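Long-range contacts in 2-dehydropantoate 2-reductase (Bacillus subtilis, PDB 3EGO), which probably catalyses the NADPH-dependent reduction of 2-dehydropantoate (ketopantoate) to (R)-pantoate, a step in pantothenate biosynthesis: residues A186-L191 and F211-F216; K198-L203 and C239-N245. Residues are numbered along the deposited sequence.

Contact 1. Residues A186-L191 and F211-F216; sequences ACINPL and FMKLVF
Residues 186-191 and 211-216 are short parts of two longer helices, 174-195 and 206-223. The short axes approach to 9.3 Å and run 127° apart, so the two segments cross steeply, closer to antiparallel than to parallel. The nearest CA atoms are those of Cys187 and Phe216, 5.9 Å apart. Helix 186-191 is kinked at Pro190, whose N cannot donate to the turn before. Cys187 is in the m rotamer. Its SG lies 3.6 Å from Phe216 CA and 3.8 Å from Phe216 CB. Phe216 has chi1 t and chi2 near 85°, which leaves the sulfur at the ring edge, 5.2 Å from the centroid: a sulfur-aromatic contact. Met212 is t, t, p. Its CG packs 3.3 Å from Cys187 O, and its SD ends 4.3 Å from Ile188 CG1. Leu191 points toward the other helix with an off-well chi1 of -95° and chi2 p. Its CD2 sits 3.6 Å from Met212 CA and 4.0 Å from Phe211 CD2, while its CD1 meets Val215 CG2 at 3.8 Å. Val215 is t and also points across. This is apolar helix-helix packing in the all-helical C-terminal domain of ketopantoate reductases. Asn189, a substrate-binding residue by similarity, is out of reach of 211-216 and touches Ser248 and Met249 on helix 248-255. Helix 228-241 meets Cys187 through Val235 and Met212 through Trp232, and Leu285 on helix 280-291 touches Leu191 and Val215. Phe211 stacks on Phe284 of the second subunit, so helix 206-223 also reaches the dimer interface.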
loop_
_atom_site.group_PDB
_atom_site.type_symbol
_atom_site.label_atom_id
_atom_site.label_comp_id
_atom_site.label_asym_id
_atom_site.label_seq_id
_atom_site.Cartn_x
_atom_site.Cartn_y
_atom_site.Cartn_z
ATOM N N ALA A 186 5.899 -9.904 -11.724
ATOM C CA ALA A 186 5.706 -10.096 -10.284
ATOM C C ALA A 186 6.610 -9.168 -9.465
ATOM O O ALA A 186 6.237 -8.740 -8.391
ATOM C CB ALA A 186 5.964 -11.567 -9.935
ATOM N N CYS A 187 7.803 -8.861 -9.968
ATOM C CA CYS A 187 8.731 -8.002 -9.244
ATOM C C CYS A 187 8.453 -6.539 -9.401
ATOM O O CYS A 187 8.724 -5.756 -8.478
ATOM C CB CYS A 187 10.169 -8.237 -9.682
ATOM S SG CYS A 187 10.787 -9.808 -9.262
ATOM N N ILE A 188 7.961 -6.139 -10.573
ATOM C CA ILE A 188 7.753 -4.724 -10.825
ATOM C C ILE A 188 6.356 -4.242 -10.460
ATOM O O ILE A 188 6.206 -3.178 -9.867
ATOM C CB ILE A 188 7.986 -4.337 -12.306
ATOM C CG1 ILE A 188 9.454 -4.565 -12.716
ATOM C CG2 ILE A 188 7.607 -2.856 -12.526
ATOM C CD1 ILE A 188 9.711 -4.372 -14.280
ATOM N N ASN A 189 5.333 -5.002 -10.840
ATOM C CA ASN A 189 3.931 -4.508 -10.772
ATOM C C ASN A 189 3.300 -4.247 -9.382
ATOM O O ASN A 189 2.723 -3.175 -9.131
ATOM C CB ASN A 189 3.033 -5.427 -11.604
ATOM C CG ASN A 189 3.262 -5.263 -13.133
ATOM O OD1 ASN A 189 4.240 -4.655 -13.566
ATOM N ND2 ASN A 189 2.367 -5.824 -13.930
ATOM N N PRO A 190 3.342 -5.257 -8.492
ATOM C CA PRO A 190 2.853 -5.067 -7.140
ATOM C C PRO A 190 3.594 -3.955 -6.433
ATOM O O PRO A 190 2.962 -3.182 -5.717
ATOM C CB PRO A 190 3.174 -6.416 -6.452
ATOM C CG PRO A 190 3.326 -7.424 -7.571
ATOM C CD PRO A 190 3.792 -6.642 -8.768
ATOM N N LEU A 191 4.920 -3.864 -6.624
ATOM C CA LEU A 191 5.703 -2.863 -5.918
ATOM C C LEU A 191 5.373 -1.461 -6.335
ATOM O O LEU A 191 5.260 -0.571 -5.484
ATOM C CB LEU A 191 7.214 -3.061 -6.104
ATOM C CG LEU A 191 7.946 -3.844 -5.029
ATOM C CD1 LEU A 191 7.516 -5.287 -5.053
ATOM C CD2 LEU A 191 9.450 -3.756 -5.249
ATOM N N PHE A 211 14.132 -4.065 -1.692
ATOM C CA PHE A 211 12.849 -4.741 -1.508
ATOM C C PHE A 211 12.449 -5.567 -2.736
ATOM O O PHE A 211 12.029 -6.715 -2.614
ATOM C CB PHE A 211 11.766 -3.716 -1.151
ATOM C CG PHE A 211 10.519 -4.327 -0.584
ATOM C CD1 PHE A 211 10.276 -4.298 0.797
ATOM C CD2 PHE A 211 9.586 -4.911 -1.418
ATOM C CE1 PHE A 211 9.110 -4.879 1.323
ATOM C CE2 PHE A 211 8.392 -5.472 -0.907
ATOM C CZ PHE A 211 8.162 -5.468 0.476
ATOM N N MET A 212 12.594 -4.996 -3.936
ATOM C CA MET A 212 12.398 -5.803 -5.164
ATOM C C MET A 212 13.222 -7.102 -5.181
ATOM O O MET A 212 12.726 -8.159 -5.560
ATOM C CB MET A 212 12.691 -4.977 -6.440
ATOM C CG MET A 212 11.964 -5.542 -7.702
ATOM S SD MET A 212 12.031 -4.551 -9.232
ATOM C CE MET A 212 13.768 -4.232 -9.368
ATOM N N LYS A 213 14.485 -7.014 -4.778
ATOM C CA LYS A 213 15.357 -8.203 -4.757
ATOM C C LYS A 213 14.799 -9.279 -3.844
ATOM O O LYS A 213 14.819 -10.476 -4.173
ATOM C CB LYS A 213 16.760 -7.817 -4.321
ATOM C CG LYS A 213 17.850 -8.739 -4.858
ATOM C CD LYS A 213 19.179 -8.386 -4.242
ATOM C CE LYS A 213 20.237 -9.416 -4.629
ATOM N NZ LYS A 213 21.596 -8.823 -4.414
ATOM N N LEU A 214 14.287 -8.855 -2.681
ATOM C CA LEU A 214 13.664 -9.781 -1.738
ATOM C C LEU A 214 12.450 -10.460 -2.352
ATOM O O LEU A 214 12.210 -11.657 -2.152
ATOM C CB LEU A 214 13.263 -9.042 -0.446
ATOM C CG LEU A 214 14.381 -8.591 0.497
ATOM C CD1 LEU A 214 13.792 -7.821 1.668
ATOM C CD2 LEU A 214 15.177 -9.818 0.965
ATOM N N VAL A 215 11.647 -9.678 -3.081
ATOM C CA VAL A 215 10.532 -10.260 -3.820
ATOM C C VAL A 215 11.067 -11.210 -4.918
ATOM O O VAL A 215 10.592 -12.323 -5.073
ATOM C CB VAL A 215 9.641 -9.163 -4.449
ATOM C CG1 VAL A 215 8.588 -9.772 -5.345
ATOM C CG2 VAL A 215 8.948 -8.358 -3.314
ATOM N N PHE A 216 12.074 -10.763 -5.655
ATOM C CA PHE A 216 12.636 -11.640 -6.717
ATOM C C PHE A 216 13.064 -13.024 -6.146
ATOM O O PHE A 216 12.743 -14.101 -6.679
ATOM C CB PHE A 216 13.834 -10.940 -7.356
ATOM C CG PHE A 216 14.558 -11.808 -8.342
ATOM C CD1 PHE A 216 14.123 -11.872 -9.659
ATOM C CD2 PHE A 216 15.645 -12.585 -7.947
ATOM C CE1 PHE A 216 14.777 -12.696 -10.583
ATOM C CE2 PHE A 216 16.306 -13.404 -8.873
ATOM C CZ PHE A 216 15.859 -13.451 -10.179
#

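Contact 2. Residues K198-L203 and C239-N245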
loop_
_atom_site.group_PDB
_atom_site.type_symbol
_atom_site.label_atom_id
_atom_site.label_comp_id
_atom_site.label_asym_id
_atom_site.label_seq_id
_atom_site.Cartn_x
_atom_site.Cartn_y
_atom_site.Cartn_z
ATOM N N LYS A 198 6.891 5.554 -10.792
ATOM C CA LYS A 198 7.195 4.970 -12.093
ATOM C C LYS A 198 8.210 3.854 -11.904
ATOM O O LYS A 198 8.893 3.811 -10.896
ATOM C CB LYS A 198 7.710 6.052 -13.052
ATOM C CG LYS A 198 6.584 6.947 -13.590
ATOM C CD LYS A 198 6.995 8.413 -13.709
ATOM C CE LYS A 198 5.877 9.226 -14.374
ATOM N NZ LYS A 198 6.266 10.646 -14.679
ATOM N N ASN A 199 8.299 2.961 -12.881
ATOM C CA ASN A 199 9.171 1.800 -12.826
ATOM C C ASN A 199 10.618 2.139 -12.506
ATOM O O ASN A 199 11.291 1.380 -11.817
ATOM C CB ASN A 199 9.151 1.041 -14.156
ATOM C CG ASN A 199 7.835 0.334 -14.423
ATOM O OD1 ASN A 199 6.851 0.513 -13.710
ATOM N ND2 ASN A 199 7.816 -0.480 -15.471
ATOM N N GLY A 200 11.116 3.250 -13.051
ATOM C CA GLY A 200 12.517 3.585 -12.873
ATOM C C GLY A 200 12.838 3.875 -11.419
ATOM O O GLY A 200 13.968 3.689 -10.978
ATOM N N GLU A 201 11.840 4.334 -10.672
ATOM C CA GLU A 201 12.049 4.636 -9.264
ATOM C C GLU A 201 12.434 3.401 -8.445
ATOM O O GLU A 201 13.052 3.525 -7.401
ATOM C CB GLU A 201 10.843 5.360 -8.648
ATOM C CG GLU A 201 10.901 6.875 -8.698
ATOM C CD GLU A 201 10.303 7.513 -7.436
ATOM O OE1 GLU A 201 9.388 8.359 -7.563
ATOM O OE2 GLU A 201 10.732 7.149 -6.312
ATOM N N LEU A 202 12.093 2.213 -8.932
ATOM C CA LEU A 202 12.536 0.957 -8.288
ATOM C C LEU A 202 14.050 0.740 -8.341
ATOM O O LEU A 202 14.621 0.068 -7.479
ATOM C CB LEU A 202 11.855 -0.254 -8.922
ATOM C CG LEU A 202 10.329 -0.296 -8.763
ATOM C CD1 LEU A 202 9.807 -1.656 -9.148
ATOM C CD2 LEU A 202 9.939 0.059 -7.308
ATOM N N LEU A 203 14.692 1.294 -9.365
ATOM C CA LEU A 203 16.105 1.045 -9.594
ATOM C C LEU A 203 16.963 2.083 -8.908
ATOM O O LEU A 203 18.031 1.770 -8.374
ATOM C CB LEU A 203 16.395 1.050 -11.094
ATOM C CG LEU A 203 15.923 -0.106 -11.962
ATOM C CD1 LEU A 203 16.388 0.181 -13.382
ATOM C CD2 LEU A 203 16.475 -1.441 -11.470
ATOM N N CYS A 239 12.995 -2.958 -16.098
ATOM C CA CYS A 239 12.745 -1.763 -15.326
ATOM C C CYS A 239 13.360 -0.553 -16.003
ATOM O O CYS A 239 12.741 0.516 -16.087
ATOM C CB CYS A 239 13.401 -1.902 -13.965
ATOM S SG CYS A 239 12.292 -2.438 -12.731
ATOM N N GLY A 240 14.614 -0.717 -16.422
ATOM C CA GLY A 240 15.363 0.348 -17.076
ATOM C C GLY A 240 14.703 0.770 -18.375
ATOM O O GLY A 240 14.519 1.957 -18.628
ATOM N N GLN A 241 14.332 -0.213 -19.188
ATOM C CA GLN A 241 13.659 0.044 -20.464
ATOM C C GLN A 241 12.327 0.762 -20.334
ATOM O O GLN A 241 11.951 1.533 -21.232
ATOM C CB GLN A 241 13.454 -1.256 -21.227
ATOM C CG GLN A 241 14.732 -2.042 -21.430
ATOM C CD GLN A 241 14.457 -3.414 -21.970
ATOM O OE1 GLN A 241 15.350 -4.254 -22.028
ATOM N NE2 GLN A 241 13.206 -3.663 -22.357
ATOM N N THR A 242 11.615 0.520 -19.230
ATOM C CA THR A 242 10.319 1.158 -18.972
ATOM C C THR A 242 10.368 2.246 -17.871
ATOM O O THR A 242 9.378 2.506 -17.207
ATOM C CB THR A 242 9.268 0.100 -18.621
ATOM O OG1 THR A 242 9.721 -0.685 -17.505
ATOM C CG2 THR A 242 9.017 -0.828 -19.816
ATOM N N LYS A 243 11.513 2.899 -17.700
ATOM C CA LYS A 243 11.727 3.796 -16.551
ATOM C C LYS A 243 10.659 4.860 -16.304
ATOM O O LYS A 243 10.353 5.174 -15.159
ATOM C CB LYS A 243 13.138 4.428 -16.564
ATOM C CG LYS A 243 13.536 5.182 -17.845
ATOM C CD LYS A 243 14.884 5.885 -17.642
ATOM C CE LYS A 243 15.198 6.909 -18.736
ATOM N NZ LYS A 243 14.230 8.052 -18.815
ATOM N N GLU A 244 10.106 5.428 -17.366
ATOM C CA GLU A 244 9.130 6.521 -17.242
ATOM C C GLU A 244 7.686 6.015 -17.248
ATOM O O GLU A 244 6.751 6.808 -17.147
ATOM C CB GLU A 244 9.313 7.543 -18.385
ATOM C CG GLU A 244 10.704 8.174 -18.477
ATOM C CD GLU A 244 11.055 9.050 -17.276
ATOM O OE1 GLU A 244 10.142 9.432 -16.502
ATOM O OE2 GLU A 244 12.254 9.369 -17.110
ATOM N N ASN A 245 7.507 4.696 -17.361
ATOM C CA ASN A 245 6.184 4.123 -17.457
ATOM C C ASN A 245 5.589 3.892 -16.069
ATOM O O ASN A 245 6.320 3.565 -15.138
ATOM C CB ASN A 245 6.243 2.761 -18.134
ATOM C CG ASN A 245 6.619 2.826 -19.615
ATOM O OD1 ASN A 245 6.632 3.886 -20.246
ATOM N ND2 ASN A 245 6.908 1.666 -20.170
#
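Two type I beta turns meet here, Lys198-Glu201 and Thr242-Asn245. The second follows the end of helix 228-241, where Thr242 leaves helical geometry. Three hydrogen bonds join the segments, and all their donors are on 198-203. Asn199 N gives to Asn245 O at 3.1 Å, nearly straight at 169°. Gly200 N gives to Lys243 O at 3.0 Å. The Asn199 side chain adds the third, from ND2 to Thr242 OG1 at 2.8 Å. Thr242 OG1 is also bonded to Val238 O, one turn back in the helix. Each turn is closed internally: Glu201 N donates to Lys198 O at 3.0 Å, and Asn245 N to Thr242 O at 2.9 Å. Gly200 CA comes within 3.8 Å of Lys243 CA, and a CB on Gly200 would clash with Lys243 CB. Next to these bonds, Leu203 CG packs on Cys239 CB at 3.7 Å. The charges stay at the surface. Lys243 NZ and Glu244 OE2 form a salt bridge at 2.9 Å, while Lys198 NZ is 4.5 Å from Glu244 OE1, beyond salt-bridge range. Asn199 OD1 and Asn245 O, 3.4 Å apart, are two acceptors and do not bond. Asn199 N and ND2 are both held by 239-245, which sets the orientation of a residue assigned to substrate binding by similarity.

Overall arrangement
The two contacts interlock along the chain: 198-203 lies between the segments of contact 1, and 239-245 follows them. Their centres are 13 Å apart, and they touch directly. Ile188 is the main bridge, with CG1 3.5 Å from Cys239 SG and CG2 3.7 Å from Asn199 OD1. Met212 SD adds a second link, 3.7 Å from Leu202 CD1. Each contact carries one residue assigned to substrate binding by similarity, Asn189 in contact 1 and Asn199 in contact 2. Their side chains are about 6 Å apart, so both probably face one pocket. Contact 1 is buried, whereas contact 2 runs out to solvent.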